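Local atomic coordinates of putative acetyltransferase (Streptococcus mutans, PDB entry 3LD2), a protein that binds coenzyme A and probably acts as a GNAT-type acyltransferase, moving an acyl group from the coenzyme to an acceptor. Residues I133-V138 and Y187-E192; I74-S79 and V95-S100. All blocks are in the same frame, centred on the assembly; numbering follows the deposited sequence.

Contact 1 of 2, residues I133-V138 and Y187-E192; sequences IFLNEV and YSYDLE
Leu135 and Tyr189 meet because their first torsions send them out from helix and strand toward one another: CG of Leu135 lies anti to its carbonyl carbon (chi1 -75°), while CG of Tyr189 swings anti to the backbone N (chi1 -164°). The two side chains cross at about a right angle, and the leucine fork comes down on one face of the ring. Its CD2 branch sits over the ring centre, 4.0 Å from the centroid of Tyr189 and 9° off the ring normal, a well-formed CH-pi contact. The other branch, CD1, reaches the phenol end of the same ring, with Leu135 CD1 3.9 Å from Tyr189 CZ and about as far from the hydroxyl oxygen.

Leu191, just past the end of strand 180-190, fills in next to this pair. Its CD1 touches CD2 of Leu135 at 4.2 Å, and its CD2 meets Val138 CG2 at 4.3 Å, so the last turn of helix 126-138 is met by both the strand and the tail that follows it. Val138 CG2 also lies against one face of Phe134, toward the rim of that ring. Beyond the two segments, Phe165 packs edge-to-face with Tyr189, and Val145 of the neighbouring strand 144-150 touches both Tyr189 and Leu191.

No hydrogen bond or salt bridge joins the segments. Helix 126-138, which packs on the central sheet of the GNAT fold, meets the end of the modelled chain here through apolar and CH-pi contacts, which are relatively undemanding of direction.

Contact 2 of 2, residues I74-S79 and V95-S100; sequences IQKFES and VLDYSS
Lys76 stretches from helix 70-77 toward Asp97 on strand 92-100, and this one pair of side chains makes the whole contact. The lysine leaves the helix with CG anti to its carbonyl carbon (chi1 -74°) and runs extended through chi2, then bends at chi3 and chi4. With the chain bent in this way, its last two atoms are about equally far from one carboxylate oxygen: CE of Lys76 is 3.8 Å from OD2 of Asp97, and NZ of Lys76 is 3.9 Å from the same oxygen. The salt bridge is thus a long one, with no hydrogen bond across the segments, and its attraction is probably more general electrostatics than a directed grip.

Asp97 holds CG between its backbone N and carbonyl carbon (chi1 71°), which, together with chi2, presents OD2 to the lysine. Both residues are partly exposed, so solvent would probably screen the attraction. On the helix side, the C-terminal end carries a side-chain bond besides its backbone bonds: Ser79 OG donates to the carbonyl O of Gln75 at 2.5 Å, from 30° out of the carbonyl plane.

Thr81 and Phe83 touch both Lys76 and Asp97, so the pair reaches across the start of strand 82-88. That strand and strand 110-117 flank strand 92-100 in the sheet; Asp97 shares backbone hydrogen bonds with Gly114, and its side chain is about 7 Å from the bound coenzyme A. Helix 70-77 thus lies over the face of the sheet that carries Asp97, while Leu96 and Tyr98 point to helix 126-138 on the opposite face.

After strand 35-39 and helix 45-55, the chain enters helix 70-77, makes strand 82-88 and returns along strand 92-100, where contact 2 closes a short loop with 15 residues between its segments. Contact 1 opens later, on helix 126-138, and closes only at the end of the modelled chain, with 48 intervening residues that include strand 144-150 and helix 154-162. The two loops follow in series, neither nesting nor crossing. Their centres are about 17 Å apart, yet their segments touch directly: Tyr98 packs against Phe134, Glu137 and Val138. Together the contacts tie helix 70-77, strand 92-100, helix 126-138 and the late strand 180-190 to one sheet.

Contact 1 of 2, residues I133-V138 and Y187-E192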
loop_
_atom_site.group_PDB
_atom_site.type_symbol
_atom_site.label_atom_id
_atom_site.label_comp_id
_atom_site.label_asym_id
_atom_site.label_seq_id
_atom_site.Cartn_x
_atom_site.Cartn_y
_atom_site.Cartn_z
ATOM N N ILE A 133 -4.560 8.007 8.517
ATOM C CA ILE A 133 -5.803 8.568 8.049
ATOM C C ILE A 133 -6.586 7.492 7.312
ATOM O O ILE A 133 -7.804 7.390 7.479
ATOM C CB ILE A 133 -5.713 9.996 7.369
ATOM C CG1 ILE A 133 -5.619 9.913 5.866
ATOM C CG2 ILE A 133 -4.581 10.855 7.979
ATOM C CD1 ILE A 133 -4.181 9.924 5.431
ATOM N N PHE A 134 -5.892 6.646 6.560
ATOM C CA PHE A 134 -6.546 5.484 5.956
ATOM C C PHE A 134 -7.406 4.748 6.990
ATOM O O PHE A 134 -8.593 4.525 6.774
ATOM C CB PHE A 134 -5.517 4.524 5.347
ATOM C CG PHE A 134 -6.017 3.101 5.182
ATOM C CD1 PHE A 134 -6.916 2.767 4.165
ATOM C CD2 PHE A 134 -5.570 2.091 6.029
ATOM C CE1 PHE A 134 -7.385 1.452 4.003
ATOM C CE2 PHE A 134 -6.021 0.765 5.874
ATOM C CZ PHE A 134 -6.932 0.444 4.857
ATOM N N LEU A 135 -6.807 4.372 8.111
ATOM C CA LEU A 135 -7.513 3.595 9.106
ATOM C C LEU A 135 -8.781 4.300 9.539
ATOM O O LEU A 135 -9.815 3.649 9.724
ATOM C CB LEU A 135 -6.631 3.283 10.312
ATOM C CG LEU A 135 -5.571 2.197 10.114
ATOM C CD1 LEU A 135 -4.629 2.157 11.302
ATOM C CD2 LEU A 135 -6.203 0.805 9.896
ATOM N N ASN A 136 -8.717 5.624 9.684
ATOM C CA ASN A 136 -9.908 6.376 10.070
ATOM C C ASN A 136 -10.959 6.555 8.977
ATOM O O ASN A 136 -12.115 6.796 9.285
ATOM C CB ASN A 136 -9.555 7.708 10.723
ATOM C CG ASN A 136 -9.007 7.524 12.134
ATOM O OD1 ASN A 136 -9.765 7.520 13.113
ATOM N ND2 ASN A 136 -7.687 7.322 12.244
ATOM N N GLU A 137 -10.556 6.444 7.713
ATOM C CA GLU A 137 -11.504 6.368 6.605
ATOM C C GLU A 137 -12.358 5.107 6.675
ATOM O O GLU A 137 -13.578 5.172 6.590
ATOM C CB GLU A 137 -10.771 6.365 5.271
ATOM C CG GLU A 137 -10.233 7.707 4.875
ATOM C CD GLU A 137 -11.295 8.792 4.971
ATOM O OE1 GLU A 137 -10.926 9.963 5.232
ATOM O OE2 GLU A 137 -12.499 8.467 4.805
ATOM N N VAL A 138 -11.707 3.960 6.844
ATOM C CA VAL A 138 -12.357 2.674 6.650
ATOM C C VAL A 138 -12.979 2.104 7.922
ATOM O O VAL A 138 -13.826 1.231 7.857
ATOM C CB VAL A 138 -11.364 1.673 6.066
ATOM C CG1 VAL A 138 -10.746 2.247 4.795
ATOM C CG2 VAL A 138 -10.280 1.346 7.096
ATOM N N TYR A 187 -0.670 -9.962 6.744
ATOM C CA TYR A 187 -0.906 -9.124 7.914
ATOM C C TYR A 187 -2.336 -8.614 7.978
ATOM O O TYR A 187 -2.952 -8.295 6.961
ATOM C CB TYR A 187 0.067 -7.941 7.939
ATOM C CG TYR A 187 1.443 -8.297 8.450
ATOM C CD1 TYR A 187 1.773 -8.141 9.790
ATOM C CD2 TYR A 187 2.411 -8.812 7.596
ATOM C CE1 TYR A 187 3.018 -8.481 10.261
ATOM C CE2 TYR A 187 3.675 -9.151 8.059
ATOM C CZ TYR A 187 3.966 -8.991 9.383
ATOM O OH TYR A 187 5.219 -9.312 9.832
ATOM N N SER A 188 -2.885 -8.513 9.172
ATOM C CA SER A 188 -4.252 -8.052 9.253
ATOM C C SER A 188 -4.395 -7.013 10.334
ATOM O O SER A 188 -3.472 -6.779 11.109
ATOM C CB SER A 188 -5.241 -9.225 9.416
ATOM O OG SER A 188 -5.028 -9.908 10.628
ATOM N N TYR A 189 -5.550 -6.360 10.357
ATOM C CA TYR A 189 -5.809 -5.332 11.346
ATOM C C TYR A 189 -7.270 -5.386 11.717
ATOM O O TYR A 189 -8.135 -5.392 10.840
ATOM C CB TYR A 189 -5.459 -3.949 10.778
ATOM C CG TYR A 189 -5.324 -2.859 11.821
ATOM C CD1 TYR A 189 -4.079 -2.330 12.150
ATOM C CD2 TYR A 189 -6.438 -2.354 12.465
ATOM C CE1 TYR A 189 -3.949 -1.340 13.100
ATOM C CE2 TYR A 189 -6.322 -1.362 13.416
ATOM C CZ TYR A 189 -5.083 -0.853 13.725
ATOM O OH TYR A 189 -4.988 0.138 14.674
ATOM N N ASP A 190 -7.547 -5.411 13.015
ATOM C CA ASP A 190 -8.913 -5.535 13.512
ATOM C C ASP A 190 -9.591 -4.166 13.552
ATOM O O ASP A 190 -9.284 -3.339 14.404
ATOM C CB ASP A 190 -8.903 -6.190 14.904
ATOM C CG ASP A 190 -10.236 -6.877 15.255
ATOM O OD1 ASP A 190 -10.225 -8.061 15.687
ATOM O OD2 ASP A 190 -11.297 -6.231 15.101
ATOM N N LEU A 191 -10.484 -3.912 12.604
ATOM C CA LEU A 191 -11.297 -2.709 12.667
ATOM C C LEU A 191 -12.392 -2.909 13.712
ATOM O O LEU A 191 -12.887 -1.948 14.286
ATOM C CB LEU A 191 -11.908 -2.358 11.312
ATOM C CG LEU A 191 -11.070 -1.530 10.346
ATOM C CD1 LEU A 191 -9.923 -0.791 11.059
ATOM C CD2 LEU A 191 -10.553 -2.416 9.259
ATOM N N GLU A 192 -12.774 -4.163 13.926
ATOM C CA GLU A 192 -13.539 -4.580 15.109
ATOM C C GLU A 192 -14.943 -5.069 14.779
ATOM O O GLU A 192 -15.122 -6.251 14.447
ATOM C CB GLU A 192 -13.512 -3.518 16.227
ATOM C CG GLU A 192 -12.304 -3.682 17.166
ATOM C CD GLU A 192 -11.470 -2.399 17.368
ATOM O OE1 GLU A 192 -11.727 -1.374 16.692
ATOM O OE2 GLU A 192 -10.538 -2.422 18.208
#

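Contact 2 of 2, residues I74-S79 and V95-S100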
loop_
_atom_site.group_PDB
_atom_site.type_symbol
_atom_site.label_atom_id
_atom_site.label_comp_id
_atom_site.label_asym_id
_atom_site.label_seq_id
_atom_site.Cartn_x
_atom_site.Cartn_y
_atom_site.Cartn_z
ATOM N N ILE A 74 -5.439 5.260 -13.761
ATOM C CA ILE A 74 -6.750 5.803 -14.085
ATOM C C ILE A 74 -7.808 4.707 -13.982
ATOM O O ILE A 74 -8.885 4.917 -13.417
ATOM C CB ILE A 74 -6.763 6.415 -15.499
ATOM C CG1 ILE A 74 -5.828 7.628 -15.568
ATOM C CG2 ILE A 74 -8.172 6.796 -15.909
ATOM C CD1 ILE A 74 -5.434 7.999 -16.977
ATOM N N GLN A 75 -7.486 3.531 -14.513
ATOM C CA GLN A 75 -8.371 2.367 -14.440
ATOM C C GLN A 75 -8.849 2.163 -13.020
ATOM O O GLN A 75 -10.044 1.934 -12.755
ATOM C CB GLN A 75 -7.615 1.117 -14.867
ATOM C CG GLN A 75 -8.470 0.062 -15.526
ATOM C CD GLN A 75 -8.555 0.262 -17.036
ATOM O OE1 GLN A 75 -7.979 1.213 -17.583
ATOM N NE2 GLN A 75 -9.268 -0.638 -17.718
ATOM N N LYS A 76 -7.888 2.239 -12.106
ATOM C CA LYS A 76 -8.147 2.051 -10.688
ATOM C C LYS A 76 -8.977 3.170 -10.147
ATOM O O LYS A 76 -9.948 2.935 -9.437
ATOM C CB LYS A 76 -6.836 1.952 -9.901
ATOM C CG LYS A 76 -6.139 0.635 -10.092
ATOM C CD LYS A 76 -4.697 0.700 -9.680
ATOM C CE LYS A 76 -4.533 0.295 -8.241
ATOM N NZ LYS A 76 -3.250 -0.475 -8.099
ATOM N N PHE A 77 -8.587 4.391 -10.483
ATOM C CA PHE A 77 -9.315 5.560 -10.034
ATOM C C PHE A 77 -10.790 5.460 -10.469
ATOM O O PHE A 77 -11.692 5.773 -9.690
ATOM C CB PHE A 77 -8.660 6.812 -10.600
ATOM C CG PHE A 77 -9.106 8.077 -9.940
ATOM C CD1 PHE A 77 -9.096 8.192 -8.559
ATOM C CD2 PHE A 77 -9.536 9.151 -10.698
ATOM C CE1 PHE A 77 -9.503 9.355 -7.939
ATOM C CE2 PHE A 77 -9.950 10.333 -10.078
ATOM C CZ PHE A 77 -9.927 10.437 -8.699
ATOM N N GLU A 78 -11.005 4.996 -11.706
ATOM C CA GLU A 78 -12.327 4.816 -12.294
ATOM C C GLU A 78 -13.087 3.559 -11.841
ATOM O O GLU A 78 -14.235 3.326 -12.261
ATOM C CB GLU A 78 -12.230 4.805 -13.820
ATOM C CG GLU A 78 -11.667 6.090 -14.412
ATOM C CD GLU A 78 -11.733 6.127 -15.924
ATOM O OE1 GLU A 78 -11.963 5.060 -16.538
ATOM O OE2 GLU A 78 -11.546 7.216 -16.509
ATOM N N SER A 79 -12.465 2.740 -11.004
ATOM C CA SER A 79 -13.169 1.565 -10.507
ATOM C C SER A 79 -13.167 1.494 -8.994
ATOM O O SER A 79 -13.197 0.427 -8.413
ATOM C CB SER A 79 -12.623 0.278 -11.128
ATOM O OG SER A 79 -11.206 0.305 -11.182
ATOM N N VAL A 95 2.268 7.831 -1.269
ATOM C CA VAL A 95 0.949 7.486 -1.782
ATOM C C VAL A 95 0.393 6.190 -1.175
ATOM O O VAL A 95 1.122 5.213 -0.979
ATOM C CB VAL A 95 0.937 7.411 -3.323
ATOM C CG1 VAL A 95 1.955 6.386 -3.824
ATOM C CG2 VAL A 95 -0.475 7.100 -3.824
ATOM N N LEU A 96 -0.900 6.204 -0.860
ATOM C CA LEU A 96 -1.578 5.037 -0.338
ATOM C C LEU A 96 -2.901 4.869 -1.080
ATOM O O LEU A 96 -3.747 5.774 -1.069
ATOM C CB LEU A 96 -1.812 5.158 1.172
ATOM C CG LEU A 96 -2.483 3.924 1.830
ATOM C CD1 LEU A 96 -2.195 3.782 3.323
ATOM C CD2 LEU A 96 -4.006 3.876 1.593
ATOM N N ASP A 97 -3.072 3.725 -1.741
ATOM C CA ASP A 97 -4.348 3.394 -2.373
ATOM C C ASP A 97 -5.002 2.236 -1.633
ATOM O O ASP A 97 -4.317 1.348 -1.127
ATOM C CB ASP A 97 -4.157 3.015 -3.829
ATOM C CG ASP A 97 -3.485 1.673 -3.992
ATOM O OD1 ASP A 97 -2.321 1.555 -3.575
ATOM O OD2 ASP A 97 -4.108 0.736 -4.538
ATOM N N TYR A 98 -6.327 2.257 -1.549
ATOM C CA TYR A 98 -7.057 1.187 -0.873
ATOM C C TYR A 98 -8.336 0.831 -1.581
ATOM O O TYR A 98 -8.876 1.608 -2.357
ATOM C CB TYR A 98 -7.330 1.517 0.597
ATOM C CG TYR A 98 -8.225 2.698 0.857
ATOM C CD1 TYR A 98 -9.597 2.530 0.991
ATOM C CD2 TYR A 98 -7.701 3.983 0.998
ATOM C CE1 TYR A 98 -10.437 3.603 1.249
ATOM C CE2 TYR A 98 -8.525 5.075 1.252
ATOM C CZ TYR A 98 -9.904 4.882 1.368
ATOM O OH TYR A 98 -10.762 5.945 1.625
ATOM N N SER A 99 -8.817 -0.361 -1.307
ATOM C CA SER A 99 -10.003 -0.859 -1.977
ATOM C C SER A 99 -10.501 -2.119 -1.269
ATOM O O SER A 99 -9.746 -2.754 -0.516
ATOM C CB SER A 99 -9.643 -1.203 -3.408
ATOM O OG SER A 99 -8.915 -2.418 -3.403
ATOM N N SER A 100 -11.770 -2.471 -1.508
ATOM C CA SER A 100 -12.337 -3.758 -1.075
ATOM C C SER A 100 -11.520 -4.976 -1.526
ATOM O O SER A 100 -11.141 -5.088 -2.687
ATOM C CB SER A 100 -13.756 -3.906 -1.622
ATOM O OG SER A 100 -14.684 -3.337 -0.718
#